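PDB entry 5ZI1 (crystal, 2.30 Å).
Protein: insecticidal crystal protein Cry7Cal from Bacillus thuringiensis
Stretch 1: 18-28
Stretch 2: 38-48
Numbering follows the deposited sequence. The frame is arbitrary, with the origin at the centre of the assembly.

Stretch 1 (18-28) ISIIRTFMGFA
Stretch 2, residues 38-48: GLFTEVLRLLW

Both stretches are α-helical and each helix begins earlier in the chain: residues 18-26 and 38-47 hold helical phi/psi, and Phe-27 (-100/15) and Trp-48 (-128/72) are the first to leave it. Regular i to i+4 bonds support the assignment, from Arg-22 N to Ile-18 O (3.0 Å) through Gly-26 N to Arg-22 O (2.7 Å), and from Glu-42 N to Gly-38 O (2.9 Å) through Trp-48 N to Leu-44 O (2.8 Å). The axes run antiparallel at 169°, 10.3 Å apart at closest approach. Register is fixed by CA-CA distances of 7.0 Å for Ile-20 and Leu-46 and 7.5 Å for Phe-27 and Leu-39.

No direct hydrogen bond crosses the interface, which buries 496 Å² in total, so packing is mainly apolar. Thr-23 (chi1 m) is a knob among Leu-39, Glu-42, Val-43 and Leu-46; its CG2 lies 3.5 Å from Leu-39 CD1. At one end, Ile-20 (m, t) brings CD1 to 3.7 Å from CD2 of Leu-47 (m, t), while its CG1 is 4.3 Å from CD1 of Leu-46 (m, t).

Aromatic contacts lie toward the other end. Phe-24 (chi1 m, chi2 -76°) meets Val-43 (t) obliquely, CZ to CG2 at 3.6 Å. Phe-27 (chi1 t, chi2 88°) offers a ring face to Leu-39 (t, p): Leu-39 CB lies 4.2 Å from the Phe-27 ring centroid and 5° off its normal, the geometry of a CH-pi contact. Leu-39 CD2 also approaches Phe-27 CD2 at 3.3 Å.

Polar chemistry is indirect. Thr-23 OG1 donates to Ser-19 O (2.6 Å), satisfying its proton within its own helix. The hydroxyl oxygen remains an acceptor for a water that donates to Thr-23 OG1 (2.8 Å) and Glu-42 OE2 (2.7 Å), bridging the helices.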

# COMPACT_ATOMS: atom_id res chain seq x y z
N ILE A 18 2.71 9.36 -4.51
CA ILE A 18 3.73 8.54 -3.87
C ILE A 18 4.53 9.38 -2.88
O ILE A 18 4.77 8.96 -1.74
CB ILE A 18 4.65 7.90 -4.93
CG1 ILE A 18 3.86 6.94 -5.82
CG2 ILE A 18 5.78 7.18 -4.26
CD1 ILE A 18 3.90 5.51 -5.36
N SER A 19 4.92 10.59 -3.29
CA SER A 19 5.72 11.45 -2.43
C SER A 19 4.96 11.83 -1.16
O SER A 19 5.53 11.80 -0.06
CB SER A 19 6.15 12.70 -3.20
OG SER A 19 6.68 12.33 -4.47
N ILE A 20 3.67 12.19 -1.29
CA ILE A 20 2.87 12.55 -0.11
C ILE A 20 2.89 11.42 0.90
O ILE A 20 3.21 11.62 2.07
CB ILE A 20 1.43 12.89 -0.51
CG1 ILE A 20 1.39 14.14 -1.38
CG2 ILE A 20 0.56 13.03 0.77
CD1 ILE A 20 0.20 14.17 -2.31
N ILE A 21 2.55 10.21 0.45
CA ILE A 21 2.54 9.05 1.34
C ILE A 21 3.88 8.91 2.03
O ILE A 21 3.97 8.82 3.26
CB ILE A 21 2.20 7.77 0.54
CG1 ILE A 21 0.84 7.90 -0.13
CG2 ILE A 21 2.30 6.52 1.43
CD1 ILE A 21 -0.31 7.71 0.76
N ARG A 22 4.94 8.92 1.22
CA ARG A 22 6.29 8.74 1.74
C ARG A 22 6.62 9.80 2.79
O ARG A 22 7.17 9.50 3.85
CB ARG A 22 7.29 8.80 0.58
CG ARG A 22 8.74 8.68 0.98
CD ARG A 22 9.59 9.32 -0.10
NE ARG A 22 9.59 10.77 0.07
CZ ARG A 22 9.48 11.64 -0.93
NH1 ARG A 22 9.35 11.20 -2.18
NH2 ARG A 22 9.50 12.94 -0.67
N THR A 23 6.28 11.05 2.49
CA THR A 23 6.51 12.12 3.45
C THR A 23 5.84 11.84 4.79
O THR A 23 6.46 11.98 5.84
CB THR A 23 6.03 13.44 2.86
OG1 THR A 23 6.55 13.56 1.54
CG2 THR A 23 6.47 14.61 3.71
N PHE A 24 4.57 11.44 4.77
CA PHE A 24 3.88 11.19 6.03
C PHE A 24 4.40 9.94 6.71
O PHE A 24 4.48 9.89 7.94
CB PHE A 24 2.38 11.12 5.81
CG PHE A 24 1.73 12.46 5.69
CD1 PHE A 24 1.51 13.23 6.82
CD2 PHE A 24 1.37 12.96 4.45
CE1 PHE A 24 0.93 14.48 6.72
CE2 PHE A 24 0.78 14.21 4.34
CZ PHE A 24 0.56 14.97 5.48
N MET A 25 4.75 8.91 5.94
CA MET A 25 5.37 7.73 6.55
C MET A 25 6.72 8.07 7.17
O MET A 25 7.08 7.55 8.23
CB MET A 25 5.53 6.61 5.51
CG MET A 25 4.26 6.13 4.87
SD MET A 25 4.48 4.56 4.00
CE MET A 25 5.02 3.48 5.30
N GLY A 26 7.49 8.94 6.51
CA GLY A 26 8.80 9.28 7.03
C GLY A 26 8.71 10.04 8.34
O GLY A 26 9.59 9.91 9.19
N PHE A 27 7.66 10.82 8.52
CA PHE A 27 7.47 11.62 9.72
C PHE A 27 6.49 10.96 10.70
O PHE A 27 6.01 11.61 11.63
CB PHE A 27 7.00 13.02 9.31
CG PHE A 27 7.04 14.05 10.42
CD1 PHE A 27 8.20 14.78 10.67
CD2 PHE A 27 5.92 14.31 11.21
CE1 PHE A 27 8.22 15.74 11.68
CE2 PHE A 27 5.94 15.25 12.22
CZ PHE A 27 7.10 15.97 12.46
N ALA A 28 6.19 9.67 10.52
CA ALA A 28 5.17 9.04 11.35
C ALA A 28 5.64 8.99 12.79
O ALA A 28 6.74 8.48 13.07
CB ALA A 28 4.85 7.64 10.84
N GLY A 38 8.52 21.84 9.44
CA GLY A 38 9.09 21.39 8.18
C GLY A 38 8.16 20.47 7.42
O GLY A 38 8.08 20.53 6.19
N LEU A 39 7.44 19.60 8.14
CA LEU A 39 6.47 18.73 7.48
C LEU A 39 5.35 19.56 6.84
O LEU A 39 4.97 19.31 5.69
CB LEU A 39 5.89 17.73 8.47
CG LEU A 39 4.84 16.82 7.82
CD1 LEU A 39 5.48 16.06 6.69
CD2 LEU A 39 4.22 15.85 8.80
N PHE A 40 4.83 20.54 7.57
CA PHE A 40 3.76 21.38 7.02
C PHE A 40 4.23 22.08 5.75
O PHE A 40 3.59 21.98 4.69
CB PHE A 40 3.30 22.39 8.06
CG PHE A 40 2.15 21.91 8.92
CD1 PHE A 40 0.88 21.75 8.40
CD2 PHE A 40 2.35 21.66 10.28
CE1 PHE A 40 -0.17 21.32 9.20
CE2 PHE A 40 1.31 21.24 11.10
CZ PHE A 40 0.04 21.07 10.57
N THR A 41 5.34 22.82 5.82
CA THR A 41 5.85 23.53 4.65
C THR A 41 6.12 22.58 3.49
O THR A 41 5.77 22.87 2.34
CB THR A 41 7.12 24.30 4.99
OG1 THR A 41 8.11 23.38 5.46
CG2 THR A 41 6.84 25.35 6.07
N GLU A 42 6.73 21.43 3.78
CA GLU A 42 6.91 20.39 2.77
C GLU A 42 5.57 19.99 2.16
O GLU A 42 5.43 19.90 0.93
CB GLU A 42 7.58 19.18 3.43
CG GLU A 42 8.50 18.35 2.57
CD GLU A 42 9.46 17.50 3.41
OE1 GLU A 42 9.36 17.51 4.66
OE2 GLU A 42 10.31 16.81 2.82
N VAL A 43 4.57 19.74 3.02
CA VAL A 43 3.30 19.18 2.58
C VAL A 43 2.50 20.21 1.79
O VAL A 43 1.81 19.87 0.82
CB VAL A 43 2.51 18.64 3.79
CG1 VAL A 43 1.01 18.59 3.51
CG2 VAL A 43 3.01 17.26 4.17
N LEU A 44 2.57 21.48 2.18
CA LEU A 44 1.84 22.45 1.39
C LEU A 44 2.44 22.62 0.01
O LEU A 44 1.70 22.80 -0.96
CB LEU A 44 1.75 23.79 2.11
CG LEU A 44 1.08 23.80 3.49
CD1 LEU A 44 1.96 24.49 4.48
CD2 LEU A 44 -0.26 24.48 3.41
N ARG A 45 3.77 22.52 -0.13
CA ARG A 45 4.35 22.62 -1.46
C ARG A 45 3.94 21.43 -2.32
O ARG A 45 3.67 21.59 -3.51
CB ARG A 45 5.87 22.74 -1.38
CG ARG A 45 6.30 24.16 -1.05
CD ARG A 45 7.68 24.22 -0.46
NE ARG A 45 7.97 25.55 0.08
CZ ARG A 45 9.10 25.87 0.71
NH1 ARG A 45 10.06 24.96 0.87
NH2 ARG A 45 9.28 27.11 1.17
N LEU A 46 3.85 20.24 -1.73
CA LEU A 46 3.44 19.08 -2.51
C LEU A 46 1.99 19.18 -2.94
O LEU A 46 1.68 18.98 -4.12
CB LEU A 46 3.65 17.79 -1.72
CG LEU A 46 5.07 17.25 -1.74
CD1 LEU A 46 5.19 16.07 -0.79
CD2 LEU A 46 5.42 16.86 -3.19
N LEU A 47 1.10 19.51 -2.00
CA LEU A 47 -0.33 19.47 -2.27
C LEU A 47 -0.81 20.70 -3.03
O LEU A 47 -1.79 20.63 -3.77
CB LEU A 47 -1.12 19.32 -0.95
CG LEU A 47 -1.15 17.92 -0.32
CD1 LEU A 47 -1.77 17.92 1.09
CD2 LEU A 47 -1.90 16.97 -1.22
N TRP A 48 -0.17 21.85 -2.82
CA TRP A 48 -0.50 23.08 -3.54
C TRP A 48 0.76 23.64 -4.16
O TRP A 48 1.29 24.66 -3.69
CB TRP A 48 -1.13 24.11 -2.60
CG TRP A 48 -2.50 23.80 -2.11
CD1 TRP A 48 -3.68 24.09 -2.73
CD2 TRP A 48 -2.84 23.18 -0.86
NE1 TRP A 48 -4.74 23.69 -1.95
CE2 TRP A 48 -4.25 23.13 -0.80
CE3 TRP A 48 -2.10 22.67 0.20
CZ2 TRP A 48 -4.93 22.57 0.29
CZ3 TRP A 48 -2.78 22.12 1.28
CH2 TRP A 48 -4.17 22.08 1.32
O HOH W 1 8.62 15.39 1.20